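Local coordinates for EAL/GGDEF domain protein (Methylococcus capsulatus, PDB 3ICL) that is of unknown function but carries a GGDEF domain, an alpha/beta fold with helices packed on a central five-stranded mixed sheet, at residues Gly6-Gln11 and Gly71-Arg76; Gly28-Leu33 and Ile125-Ala130; Leu33-Val38 and Gly79-Ile84; Glu62-Ala67 and Gln100-Gly105; Ser120-Ile125 and Lys154-Phe159. The protein carries 1 engineered substitution. All blocks are in the same frame, centred on the assembly; numbering follows the deposited sequence.

Interaction 1. Residues Gly6-Gln11 and Gly71-Arg76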
# COMPACT_ATOMS: atom_id res chain seq x y z
N GLY A 6 -2.14 13.29 -5.02
CA GLY A 6 -0.89 13.88 -5.48
C GLY A 6 0.12 12.78 -5.78
O GLY A 6 1.29 13.06 -6.05
N LEU A 7 -0.34 11.53 -5.73
CA LEU A 7 0.52 10.38 -6.00
C LEU A 7 0.66 10.15 -7.50
O LEU A 7 -0.11 10.68 -8.29
CB LEU A 7 -0.07 9.10 -5.38
CG LEU A 7 -0.14 8.97 -3.86
CD1 LEU A 7 -0.80 7.65 -3.50
CD2 LEU A 7 1.26 9.05 -3.28
N PRO A 8 1.66 9.36 -7.92
CA PRO A 8 1.89 9.06 -9.34
C PRO A 8 0.70 8.32 -9.94
O PRO A 8 -0.05 7.64 -9.22
CB PRO A 8 3.14 8.18 -9.30
CG PRO A 8 3.88 8.70 -8.11
CD PRO A 8 2.78 8.87 -7.09
N ASN A 9 0.51 8.46 -11.25
CA ASN A 9 -0.59 7.79 -11.94
C ASN A 9 -0.36 6.28 -11.94
O ASN A 9 0.73 5.80 -11.63
CB ASN A 9 -0.68 8.24 -13.41
CG ASN A 9 -1.00 9.72 -13.55
OD1 ASN A 9 -1.86 10.25 -12.86
ND2 ASN A 9 -0.30 10.38 -14.47
N ARG A 10 -1.41 5.56 -12.31
CA ARG A 10 -1.37 4.10 -12.39
C ARG A 10 -0.35 3.71 -13.46
O ARG A 10 0.35 2.71 -13.33
CB ARG A 10 -2.78 3.59 -12.76
CG ARG A 10 -2.91 2.10 -12.99
CD ARG A 10 -2.30 1.29 -11.85
NE ARG A 10 -2.67 1.80 -10.54
CZ ARG A 10 -2.10 1.40 -9.41
NH1 ARG A 10 -1.14 0.48 -9.44
NH2 ARG A 10 -2.46 1.93 -8.25
N GLN A 11 -0.26 4.51 -14.52
CA GLN A 11 0.67 4.25 -15.62
C GLN A 11 2.12 4.39 -15.16
O GLN A 11 2.97 3.57 -15.51
CB GLN A 11 0.41 5.22 -16.77
CG GLN A 11 1.36 5.06 -17.95
CD GLN A 11 1.20 3.73 -18.65
OE1 GLN A 11 0.12 3.40 -19.16
NE2 GLN A 11 2.27 2.95 -18.69
N GLY A 71 12.78 6.41 -3.21
CA GLY A 71 12.99 5.55 -4.36
C GLY A 71 11.82 4.60 -4.56
O GLY A 71 11.64 4.04 -5.64
N ASP A 72 11.02 4.41 -3.51
CA ASP A 72 9.85 3.54 -3.62
C ASP A 72 8.71 4.35 -4.24
O ASP A 72 8.72 5.58 -4.22
CB ASP A 72 9.41 3.03 -2.24
CG ASP A 72 10.42 2.09 -1.61
OD1 ASP A 72 11.27 1.54 -2.34
OD2 ASP A 72 10.36 1.90 -0.37
N THR A 73 7.71 3.65 -4.80
CA THR A 73 6.58 4.33 -5.42
C THR A 73 5.26 3.90 -4.80
O THR A 73 5.07 2.72 -4.49
CB THR A 73 6.54 4.04 -6.94
OG1 THR A 73 7.77 4.44 -7.54
CG2 THR A 73 5.40 4.82 -7.60
N VAL A 74 4.36 4.86 -4.63
CA VAL A 74 3.04 4.60 -4.06
C VAL A 74 2.00 5.17 -5.02
O VAL A 74 2.18 6.27 -5.55
CB VAL A 74 2.89 5.30 -2.68
CG1 VAL A 74 1.53 5.00 -2.10
CG2 VAL A 74 3.99 4.84 -1.74
N ALA A 75 0.92 4.44 -5.25
CA ALA A 75 -0.14 4.89 -6.15
C ALA A 75 -1.49 4.36 -5.68
O ALA A 75 -1.59 3.24 -5.20
CB ALA A 75 0.15 4.44 -7.57
N ARG A 76 -2.53 5.16 -5.86
CA ARG A 76 -3.88 4.79 -5.44
C ARG A 76 -4.59 3.94 -6.48
O ARG A 76 -4.31 4.04 -7.68
CB ARG A 76 -4.69 6.07 -5.17
CG ARG A 76 -6.06 5.84 -4.53
CD ARG A 76 -6.62 7.15 -3.99
NE ARG A 76 -6.91 8.12 -5.04
CZ ARG A 76 -8.12 8.35 -5.54
NH1 ARG A 76 -9.17 7.68 -5.07
NH2 ARG A 76 -8.29 9.25 -6.50
O HOH W 1 -5.15 3.69 -10.32
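L7 and P8 press against the backbone of strand 73-77, and R10, at the start of helix 10-23, reaches the same strand with its guanidinium group. The apolar part centres on V74. L7 stands with CG anti to its carbonyl carbon (chi1 -67°), and its CD1 lies 3.8 Å from V74 CG1, while L7 CD2 and CB rest near the V74 carbonyl oxygen. P8 turns the ring carbon CD toward that same oxygen, with P8 CD 3.1 Å from V74 O. A75 contributes a single methyl, A75 CB being 3.6 Å from P8 O; it also lies over one face of the R10 guanidinium.

The polar part belongs to R10. With its chain bent at chi2 and chi3, R10 reaches the strand, and R10 NH2 donates to R76 O at 2.9 Å with an N-H...O angle of 164°. The acceptor lies in the guanidinium plane, yet the donor stands above the plane of the R76 carbonyl. One water accepts from R10 NE at 3.1 Å and donates to R76 O at 2.8 Å. R10 NH1 turns to T83 OG1 on the neighbouring strand, and the R76 side chain pairs with D2.

The R76 carbonyl, on an edge strand, within this chain, of the GGDEF-domain sheet, thus takes two hydrogen bonds, and the same guanidinium ties the start of helix 10-23 to two adjacent strands.

Interaction 2. Residues Gly28-Leu33 and Ile125-Ala130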
# COMPACT_ATOMS: atom_id res chain seq x y z
N GLY A 28 18.37 -11.24 -2.22
CA GLY A 28 18.81 -10.34 -1.17
C GLY A 28 18.33 -8.90 -1.30
O GLY A 28 18.44 -8.13 -0.35
N ASN A 29 17.82 -8.54 -2.47
CA ASN A 29 17.32 -7.19 -2.71
C ASN A 29 16.20 -7.29 -3.74
O ASN A 29 16.23 -6.64 -4.78
CB ASN A 29 18.45 -6.30 -3.25
CG ASN A 29 18.06 -4.83 -3.28
OD1 ASN A 29 17.24 -4.38 -2.48
ND2 ASN A 29 18.67 -4.06 -4.18
N PRO A 30 15.18 -8.12 -3.44
CA PRO A 30 14.05 -8.33 -4.34
C PRO A 30 13.06 -7.18 -4.42
O PRO A 30 13.09 -6.25 -3.63
CB PRO A 30 13.40 -9.57 -3.76
CG PRO A 30 13.49 -9.28 -2.29
CD PRO A 30 14.94 -8.79 -2.15
N VAL A 31 12.19 -7.27 -5.41
CA VAL A 31 11.14 -6.29 -5.57
C VAL A 31 10.03 -6.83 -4.69
O VAL A 31 9.78 -8.04 -4.67
CB VAL A 31 10.63 -6.23 -7.03
CG1 VAL A 31 9.35 -5.42 -7.09
CG2 VAL A 31 11.69 -5.61 -7.92
N VAL A 32 9.40 -5.95 -3.93
CA VAL A 32 8.31 -6.36 -3.07
C VAL A 32 7.15 -5.41 -3.30
O VAL A 32 7.33 -4.20 -3.42
CB VAL A 32 8.70 -6.33 -1.58
CG1 VAL A 32 7.51 -6.74 -0.72
CG2 VAL A 32 9.88 -7.26 -1.34
N LEU A 33 5.95 -5.99 -3.36
CA LEU A 33 4.75 -5.22 -3.60
C LEU A 33 3.80 -5.33 -2.41
O LEU A 33 3.50 -6.43 -1.94
CB LEU A 33 4.06 -5.75 -4.85
CG LEU A 33 3.30 -4.81 -5.79
CD1 LEU A 33 4.20 -3.67 -6.25
CD2 LEU A 33 2.83 -5.63 -6.97
N ILE A 125 1.04 -8.75 0.97
CA ILE A 125 2.41 -8.56 0.49
C ILE A 125 2.85 -9.62 -0.53
O ILE A 125 2.60 -10.81 -0.35
CB ILE A 125 3.46 -8.57 1.64
CG1 ILE A 125 3.27 -7.36 2.57
CG2 ILE A 125 4.86 -8.50 1.05
CD1 ILE A 125 4.07 -7.43 3.85
N ALA A 126 3.50 -9.36 -1.56
CA ALA A 126 3.93 -10.32 -2.58
C ALA A 126 5.40 -10.05 -2.86
O ALA A 126 5.79 -8.93 -3.17
CB ALA A 126 3.11 -10.16 -3.84
N VAL A 127 6.22 -11.10 -2.76
CA VAL A 127 7.66 -10.98 -3.00
C VAL A 127 8.06 -11.63 -4.32
O VAL A 127 7.69 -12.76 -4.60
CB VAL A 127 8.46 -11.67 -1.86
CG1 VAL A 127 9.95 -11.38 -2.02
CG2 VAL A 127 7.96 -11.20 -0.51
N SER A 128 8.81 -10.90 -5.13
CA SER A 128 9.28 -11.43 -6.41
C SER A 128 10.55 -12.22 -6.13
O SER A 128 11.39 -11.77 -5.35
CB SER A 128 9.58 -10.29 -7.39
OG SER A 128 9.97 -10.81 -8.65
N PRO A 129 10.73 -13.37 -6.80
CA PRO A 129 9.83 -13.99 -7.78
C PRO A 129 8.86 -15.03 -7.22
O PRO A 129 7.89 -15.39 -7.88
CB PRO A 129 10.80 -14.61 -8.77
CG PRO A 129 11.85 -15.15 -7.85
CD PRO A 129 12.06 -14.02 -6.85
N ALA A 130 9.13 -15.52 -6.01
CA ALA A 130 8.28 -16.55 -5.39
C ALA A 130 6.78 -16.30 -5.51
O ALA A 130 6.00 -17.23 -5.75
CB ALA A 130 8.66 -16.71 -3.92
O HOH W 2 12.78 -9.47 -7.05
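V32 and V127 face each other as an antiparallel non-hydrogen-bonded pair, and L33 and A126 follow as a hydrogen-bonded one. Three backbone bonds join the two segments: L33 N to A126 O at 3.0 Å, A126 N to L33 O at 3.0 Å, and S128 N to V31 O at 3.1 Å. The first is close to straight, with 175° at the hydrogen. I125 CA adds a CA-H...O contact to L33 O.

The pairing sets strand 32-38 beside strand 121-127 in the interior of the five-stranded sheet of the GGDEF domain. L33 and A126 look toward helix 135-152; V32 and V127 share the other face.

Apolar contacts gather on that second face. V32 CG1, anti to its backbone N (chi1 179°), approaches I125 CG2 at 3.6 Å. V32 and V127 lie side by side and point the same way, with V32 CG2 4.2 Å from V127 CG1. P30 brings its ring carbon CG to the same V127 methyl. Around the S128 carbonyl, P30 CB lies 3.4 Å from S128 O, and a water accepts from V31 N at 2.8 Å and donates a weak bond to S128 O, bridging the two segments beyond the last strand pair.

Interaction 3. Residues Leu33-Val38 and Gly79-Ile84. Engineered in segment 79-84: K81 (natural residue Glu). With SO4 (sulfate ion), chain C.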
# COMPACT_ATOMS: atom_id res chain seq x y z
N LEU A 33 5.95 -5.99 -3.36
CA LEU A 33 4.75 -5.22 -3.60
C LEU A 33 3.80 -5.33 -2.41
O LEU A 33 3.50 -6.43 -1.94
CB LEU A 33 4.06 -5.75 -4.85
CG LEU A 33 3.30 -4.81 -5.79
CD1 LEU A 33 4.20 -3.67 -6.25
CD2 LEU A 33 2.83 -5.63 -6.97
N LEU A 34 3.35 -4.19 -1.91
CA LEU A 34 2.39 -4.15 -0.82
C LEU A 34 1.11 -3.59 -1.40
O LEU A 34 1.14 -2.63 -2.17
CB LEU A 34 2.88 -3.26 0.33
CG LEU A 34 3.81 -3.88 1.39
CD1 LEU A 34 5.02 -4.51 0.72
CD2 LEU A 34 4.23 -2.81 2.38
N PHE A 35 -0.02 -4.20 -1.07
CA PHE A 35 -1.32 -3.75 -1.54
C PHE A 35 -2.07 -3.40 -0.26
O PHE A 35 -2.43 -4.28 0.51
CB PHE A 35 -2.03 -4.89 -2.30
CG PHE A 35 -2.81 -4.43 -3.51
CD1 PHE A 35 -3.82 -3.48 -3.39
CD2 PHE A 35 -2.55 -4.98 -4.76
CE1 PHE A 35 -4.57 -3.08 -4.50
CE2 PHE A 35 -3.30 -4.60 -5.89
CZ PHE A 35 -4.31 -3.64 -5.76
N LEU A 36 -2.29 -2.11 -0.05
CA LEU A 36 -2.95 -1.64 1.16
C LEU A 36 -4.41 -1.27 0.95
O LEU A 36 -4.77 -0.66 -0.06
CB LEU A 36 -2.17 -0.45 1.72
CG LEU A 36 -2.60 0.19 3.04
CD1 LEU A 36 -1.39 0.89 3.64
CD2 LEU A 36 -3.73 1.17 2.81
N ASP A 37 -5.23 -1.63 1.92
CA ASP A 37 -6.66 -1.35 1.86
C ASP A 37 -7.07 -0.54 3.08
O ASP A 37 -6.71 -0.90 4.21
CB ASP A 37 -7.43 -2.67 1.86
CG ASP A 37 -8.91 -2.49 1.60
OD1 ASP A 37 -9.42 -1.36 1.72
OD2 ASP A 37 -9.56 -3.51 1.29
N VAL A 38 -7.78 0.55 2.86
CA VAL A 38 -8.28 1.34 3.98
C VAL A 38 -9.64 0.67 4.18
O VAL A 38 -10.63 1.02 3.53
CB VAL A 38 -8.45 2.82 3.62
CG1 VAL A 38 -9.01 3.58 4.82
CG2 VAL A 38 -7.10 3.41 3.23
N GLY A 79 -10.15 3.36 -5.76
CA GLY A 79 -10.68 4.35 -4.84
C GLY A 79 -9.98 4.44 -3.49
O GLY A 79 -9.39 5.47 -3.17
N ASP A 80 -10.04 3.37 -2.70
CA ASP A 80 -9.43 3.39 -1.38
C ASP A 80 -8.32 2.37 -1.10
O ASP A 80 -8.09 2.00 0.05
CB ASP A 80 -10.52 3.26 -0.31
CG ASP A 80 -11.30 1.97 -0.41
OD1 ASP A 80 -11.03 1.17 -1.33
OD2 ASP A 80 -12.19 1.75 0.44
N LYS A 81 -7.62 1.93 -2.15
CA LYS A 81 -6.51 1.00 -1.98
C LYS A 81 -5.26 1.69 -2.51
O LYS A 81 -5.34 2.66 -3.26
CB LYS A 81 -6.74 -0.30 -2.76
CG LYS A 81 -7.40 -1.42 -1.98
CD LYS A 81 -8.88 -1.18 -1.76
CE LYS A 81 -9.65 -1.27 -3.06
NZ LYS A 81 -11.11 -1.07 -2.84
N PHE A 82 -4.10 1.20 -2.09
CA PHE A 82 -2.83 1.77 -2.52
C PHE A 82 -1.86 0.64 -2.88
O PHE A 82 -1.76 -0.36 -2.16
CB PHE A 82 -2.21 2.61 -1.39
CG PHE A 82 -2.99 3.84 -1.05
CD1 PHE A 82 -2.77 5.03 -1.74
CD2 PHE A 82 -3.95 3.82 -0.04
CE1 PHE A 82 -3.50 6.18 -1.42
CE2 PHE A 82 -4.68 4.97 0.28
CZ PHE A 82 -4.45 6.14 -0.42
N THR A 83 -1.17 0.78 -4.01
CA THR A 83 -0.19 -0.22 -4.41
C THR A 83 1.16 0.40 -4.07
O THR A 83 1.48 1.50 -4.51
CB THR A 83 -0.23 -0.54 -5.91
OG1 THR A 83 -0.21 0.68 -6.66
CG2 THR A 83 -1.49 -1.35 -6.24
N ILE A 84 1.93 -0.33 -3.28
CA ILE A 84 3.22 0.14 -2.82
C ILE A 84 4.36 -0.71 -3.37
O ILE A 84 4.43 -1.91 -3.12
CB ILE A 84 3.23 0.13 -1.28
CG1 ILE A 84 2.14 1.07 -0.78
CG2 ILE A 84 4.61 0.49 -0.75
CD1 ILE A 84 1.60 0.73 0.60
S SO4 C . -12.97 -3.30 -0.90
O1 SO4 C . -12.08 -3.53 -2.06
O2 SO4 C . -13.67 -2.01 -1.08
O3 SO4 C . -13.96 -4.39 -0.82
O4 SO4 C . -12.18 -3.25 0.34
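F35 and T83, L36 and F82, D37 and the engineered K81 pair across two antiparallel strands at the heart of the sheet; residues 79-82 belong to the GGDEF signature at the turn between strands 73-77 and 81-86, where K81 replaces a natural Glu. Backbone bonds run in both directions between L34 and I84 and between L36 and F82, the shortest from I84 N to L34 O at 2.7 Å. A longer one, V38 N to D80 O at 3.2 Å, continues the pairing toward the turn.

On the face of F35 and T83, methyl CG2 of T83 sits over the phenyl ring in a CH-pi contact, 3.8 Å from the F35 ring centroid and offset toward the rim, while K81 CB meets the ring edge in plane. Near the turn the K81 chain, bent at chi2 (74°) and chi3 (68°), runs beside D37, its CD 3.5 Å from D37 OD1. The opposite face is apolar: L36 CD2 approaches the edge of the F82 ring, with V38 CG2 also near that edge, and I84 CD1 reaches L36 CB at 4.1 Å.

Further out, helices 50-67 and 96-106 cover the L36 and I84 face, and helix 135-152 covers F35. T83 OG1, besides meeting R10, is bonded to the A75 carbonyl. The K81 ammonium forms a salt bridge with D80, and a sulfate ion, held also by Y147 and K150, is gripped by K81 NZ, which lies 2.8 Å from sulfate O1.

Interaction 4. Residues Glu62-Ala67 and Gln100-Gly105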
# COMPACT_ATOMS: atom_id res chain seq x y z
N GLU A 62 0.29 10.37 2.02
CA GLU A 62 1.51 11.02 2.47
C GLU A 62 2.16 10.26 3.62
O GLU A 62 3.38 10.14 3.67
CB GLU A 62 1.21 12.46 2.88
CG GLU A 62 0.62 13.28 1.75
CD GLU A 62 0.11 14.64 2.19
OE1 GLU A 62 -0.34 14.76 3.34
OE2 GLU A 62 0.14 15.58 1.36
N ARG A 63 1.35 9.75 4.55
CA ARG A 63 1.90 9.00 5.67
C ARG A 63 2.53 7.71 5.16
O ARG A 63 3.50 7.22 5.72
CB ARG A 63 0.82 8.67 6.70
CG ARG A 63 0.32 9.89 7.46
CD ARG A 63 -0.51 9.50 8.66
NE ARG A 63 -1.11 10.67 9.29
CZ ARG A 63 -1.94 10.62 10.32
NH1 ARG A 63 -2.26 9.46 10.86
NH2 ARG A 63 -2.46 11.74 10.81
N ILE A 64 1.97 7.15 4.09
CA ILE A 64 2.53 5.93 3.53
C ILE A 64 3.91 6.25 2.97
O ILE A 64 4.86 5.50 3.18
CB ILE A 64 1.63 5.37 2.41
CG1 ILE A 64 0.32 4.86 3.01
CG2 ILE A 64 2.36 4.25 1.68
CD1 ILE A 64 -0.69 4.33 1.99
N ARG A 65 4.02 7.37 2.26
CA ARG A 65 5.31 7.75 1.69
C ARG A 65 6.37 7.99 2.76
O ARG A 65 7.55 7.73 2.54
CB ARG A 65 5.15 9.01 0.82
CG ARG A 65 4.24 8.80 -0.38
CD ARG A 65 4.34 9.93 -1.40
NE ARG A 65 3.86 11.21 -0.87
CZ ARG A 65 3.64 12.29 -1.61
NH1 ARG A 65 3.85 12.25 -2.92
NH2 ARG A 65 3.21 13.41 -1.04
N THR A 66 5.96 8.47 3.94
CA THR A 66 6.93 8.71 5.01
C THR A 66 7.42 7.40 5.60
O THR A 66 8.48 7.35 6.23
CB THR A 66 6.33 9.53 6.18
OG1 THR A 66 5.41 8.70 6.91
CG2 THR A 66 5.61 10.76 5.67
N ALA A 67 6.65 6.34 5.39
CA ALA A 67 7.00 5.03 5.94
C ALA A 67 7.76 4.12 4.99
O ALA A 67 8.26 3.08 5.41
CB ALA A 67 5.74 4.33 6.46
N GLN A 100 5.12 -2.77 8.67
CA GLN A 100 4.96 -2.43 10.08
C GLN A 100 5.06 -0.92 10.31
O GLN A 100 4.34 -0.36 11.13
CB GLN A 100 6.00 -3.17 10.92
CG GLN A 100 5.65 -4.64 11.11
CD GLN A 100 6.80 -5.47 11.64
OE1 GLN A 100 7.77 -4.94 12.17
NE2 GLN A 100 6.69 -6.78 11.50
N LYS A 101 5.94 -0.27 9.56
CA LYS A 101 6.12 1.18 9.68
C LYS A 101 4.89 1.91 9.13
O LYS A 101 4.51 2.97 9.63
CB LYS A 101 7.39 1.61 8.94
CG LYS A 101 7.78 3.06 9.16
CD LYS A 101 9.16 3.36 8.59
CE LYS A 101 9.61 4.77 8.96
NZ LYS A 101 11.00 5.04 8.50
N ILE A 102 4.30 1.39 8.13
CA ILE A 102 3.08 1.98 7.58
C ILE A 102 1.98 1.83 8.61
O ILE A 102 1.25 2.79 8.90
CB ILE A 102 2.63 1.28 6.27
CG1 ILE A 102 3.65 1.51 5.14
CG2 ILE A 102 1.30 1.88 5.81
CD1 ILE A 102 3.45 0.68 3.92
N LEU A 103 1.79 0.64 9.12
CA LEU A 103 0.74 0.42 10.11
C LEU A 103 0.94 1.35 11.32
O LEU A 103 -0.03 1.83 11.90
CB LEU A 103 0.70 -1.06 10.53
CG LEU A 103 0.22 -2.06 9.46
CD1 LEU A 103 0.43 -3.49 9.92
CD2 LEU A 103 -1.24 -1.84 9.15
N ASP A 104 2.19 1.60 11.69
CA ASP A 104 2.46 2.48 12.83
C ASP A 104 2.04 3.91 12.50
O ASP A 104 1.48 4.60 13.34
CB ASP A 104 3.94 2.46 13.22
CG ASP A 104 4.36 1.14 13.83
OD1 ASP A 104 3.46 0.36 14.22
OD2 ASP A 104 5.58 0.89 13.94
N GLY A 105 2.31 4.34 11.28
CA GLY A 105 1.95 5.69 10.89
C GLY A 105 0.45 5.86 10.70
O GLY A 105 -0.11 6.89 11.09
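R63 opens the contact by stretching its side chain toward the G105 carbonyl. The chain, extended from CG to NE, reaches that carbonyl with little strength: R63 NH1 gives only a weak bond to G105 O, 3.4 Å long and bent to 138° at the hydrogen. R63 CD lies 3.6 Å from the same G105 O. F110 makes a cation-pi contact with the R63 side chain.

One residue on, I64 meets I102 with branch against branch, I64 CG1 being 4.2 Å from I102 CG2. Both isoleucines also touch L36 and I84, so their meeting lies on the inner side of the two helices, against the sheet. T66 keeps its hydroxyl within its own helix, donating from OG1 to R63 O at 2.7 Å, and offers its carbonyl oxygen to the flank of K101.

A67 fills the closest part of the crossing. Its methyl fits between K101 and I102, with A67 CB 3.6 Å from K101 CG and 3.8 Å from I102 CG1. K101, CG anti to the backbone N (chi1 -172°) and the chain extended beyond it, sets its methylenes against the A67 backbone, K101 CD coming 3.3 Å from A67 O.

The axes of the segments 62-67 and 100-105 approach to 8.6 Å at 140°, and the join is mainly apolar packing: the small A67 sits where the backbones come nearest, while R63 adds one weak bond across the contact, and its firmer bonds run to the carbonyls of Q108 and P109.

Interaction 5. Residues Ser120-Ile125 and Lys154-Phe159. With SO4 (sulfate ion), chain E.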
# COMPACT_ATOMS: atom_id res chain seq x y z
N SER A 120 -8.90 1.69 9.69
CA SER A 120 -8.48 0.31 9.91
C SER A 120 -7.78 -0.05 8.59
O SER A 120 -8.27 0.30 7.51
CB SER A 120 -9.70 -0.59 10.16
OG SER A 120 -10.64 -0.47 9.11
N VAL A 121 -6.65 -0.73 8.67
CA VAL A 121 -5.85 -1.06 7.48
C VAL A 121 -5.48 -2.54 7.34
O VAL A 121 -5.21 -3.21 8.34
CB VAL A 121 -4.53 -0.24 7.49
CG1 VAL A 121 -3.65 -0.62 6.32
CG2 VAL A 121 -4.84 1.25 7.46
N SER A 122 -5.48 -3.04 6.11
CA SER A 122 -5.09 -4.42 5.83
C SER A 122 -4.09 -4.41 4.69
O SER A 122 -4.31 -3.76 3.67
CB SER A 122 -6.29 -5.28 5.44
OG SER A 122 -7.05 -5.65 6.57
N ILE A 123 -2.98 -5.12 4.87
CA ILE A 123 -1.94 -5.15 3.85
C ILE A 123 -1.58 -6.55 3.37
O ILE A 123 -1.34 -7.46 4.17
CB ILE A 123 -0.65 -4.49 4.38
CG1 ILE A 123 -0.94 -3.05 4.82
CG2 ILE A 123 0.43 -4.53 3.30
CD1 ILE A 123 0.25 -2.34 5.44
N GLY A 124 -1.53 -6.71 2.05
CA GLY A 124 -1.14 -7.98 1.47
C GLY A 124 0.25 -7.80 0.89
O GLY A 124 0.54 -6.75 0.30
N ILE A 125 1.04 -8.75 0.97
CA ILE A 125 2.41 -8.56 0.49
C ILE A 125 2.85 -9.62 -0.53
O ILE A 125 2.60 -10.81 -0.35
CB ILE A 125 3.46 -8.57 1.64
CG1 ILE A 125 3.27 -7.36 2.57
CG2 ILE A 125 4.86 -8.50 1.05
CD1 ILE A 125 4.07 -7.43 3.85
N LYS A 154 -8.10 -6.70 11.29
CA LYS A 154 -7.75 -5.36 10.82
C LYS A 154 -6.40 -4.93 11.37
O LYS A 154 -5.89 -5.53 12.31
CB LYS A 154 -8.83 -4.35 11.22
CG LYS A 154 -8.96 -4.08 12.71
CD LYS A 154 -10.03 -3.03 12.98
CE LYS A 154 -10.17 -2.71 14.46
NZ LYS A 154 -10.67 -3.87 15.24
N ASN A 155 -5.83 -3.89 10.76
CA ASN A 155 -4.53 -3.35 11.13
C ASN A 155 -3.49 -4.45 11.12
O ASN A 155 -2.67 -4.59 12.03
CB ASN A 155 -4.62 -2.67 12.50
CG ASN A 155 -5.65 -1.56 12.51
OD1 ASN A 155 -5.80 -0.83 11.53
ND2 ASN A 155 -6.38 -1.43 13.62
N ASN A 156 -3.52 -5.22 10.04
CA ASN A 156 -2.64 -6.37 9.88
C ASN A 156 -2.06 -6.48 8.49
O ASN A 156 -2.43 -5.73 7.58
CB ASN A 156 -3.43 -7.64 10.18
CG ASN A 156 -4.69 -7.75 9.32
OD1 ASN A 156 -5.13 -6.77 8.71
ND2 ASN A 156 -5.28 -8.94 9.27
N TYR A 157 -1.15 -7.43 8.32
CA TYR A 157 -0.54 -7.67 7.03
C TYR A 157 -0.25 -9.15 6.93
O TYR A 157 -0.18 -9.86 7.93
CB TYR A 157 0.75 -6.85 6.86
CG TYR A 157 1.96 -7.32 7.65
CD1 TYR A 157 2.72 -8.42 7.23
CD2 TYR A 157 2.38 -6.64 8.80
CE1 TYR A 157 3.86 -8.82 7.93
CE2 TYR A 157 3.52 -7.04 9.50
CZ TYR A 157 4.26 -8.12 9.06
OH TYR A 157 5.39 -8.49 9.76
N GLN A 158 -0.10 -9.64 5.70
CA GLN A 158 0.25 -11.03 5.50
C GLN A 158 0.81 -11.23 4.11
O GLN A 158 0.45 -10.52 3.16
CB GLN A 158 -0.96 -11.94 5.75
CG GLN A 158 -1.98 -12.00 4.65
CD GLN A 158 -3.02 -13.07 4.93
OE1 GLN A 158 -3.75 -13.00 5.92
NE2 GLN A 158 -3.09 -14.08 4.06
N PHE A 159 1.74 -12.17 4.00
CA PHE A 159 2.37 -12.48 2.72
C PHE A 159 1.50 -13.44 1.93
O PHE A 159 0.77 -14.24 2.51
CB PHE A 159 3.73 -13.13 2.91
CG PHE A 159 4.79 -12.21 3.42
CD1 PHE A 159 4.93 -11.97 4.79
CD2 PHE A 159 5.68 -11.60 2.54
CE1 PHE A 159 5.96 -11.15 5.27
CE2 PHE A 159 6.70 -10.77 3.01
CZ PHE A 159 6.84 -10.55 4.38
S SO4 E . -7.77 -6.71 15.30
O1 SO4 E . -8.35 -6.30 16.60
O2 SO4 E . -7.14 -8.03 15.42
O3 SO4 E . -8.84 -6.77 14.28
O4 SO4 E . -6.76 -5.72 14.89
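The beta-alpha-beta crossover that leaves strand 121-127, runs through helix 135-152 and returns as strand 156-159 closes here, where I123 pairs with Y157 and I125 with F159 in parallel. I123 both donates and accepts, its N bonding to N156 O at 2.8 Å and its O taking Q158 N at 2.9 Å, and I125 N follows with Q158 O at 2.9 Å. Ahead of them, N155 substitutes a side chain for a backbone acceptor, its OD1 taking the V121 N-H at 3.0 Å with the donor tilted 32° from the carboxamide plane.

The strands run only 13° from parallel, and 156-159 forms an outer edge of the GGDEF sheet within the chain. Its aromatic residues share a face with the isoleucines. I123 CB and Y157 CB lie 3.7 Å apart. The Y157 ring, its CG between the backbone N and the carbonyl carbon (chi1 73°), leans away from the partner strand toward Q100, to which its hydroxyl is bonded. I125 divides its branches, CD1 reaching Y157 CD1 and lying over one face of the F159 ring, CG2 coming 3.5 Å from F159 CE2.

On the other face S122 OG is 3.1 Å from N156 OD1, but D39 competes for its proton; N156 ND2 is bonded to A149 O of the crossover helix. In the loop just before the strand, K154 N donates to a sulfate ion.

In the fold
Four of the five contacts build or edge one mixed sheet, ordered 73-77, 81-86, 32-38, 121-127, 156-159. Interactions 2 and 3 share L33 on strand 32-38, and interactions 2 and 5 share I125 on strand 121-127; interaction 1 lies at one outermost strand and interaction 5 at the other, centres about 19 Å apart. Interaction 4 joins two helices that cover one face of the sheet, its centre about 12 Å from that of interaction 3, with I64 and I102 touching I84. Along the chain, interaction 1 crosses 2, 3 and 4 but closes before 5 opens. Sequence-distant segments thus interlock into a single compact GGDEF domain.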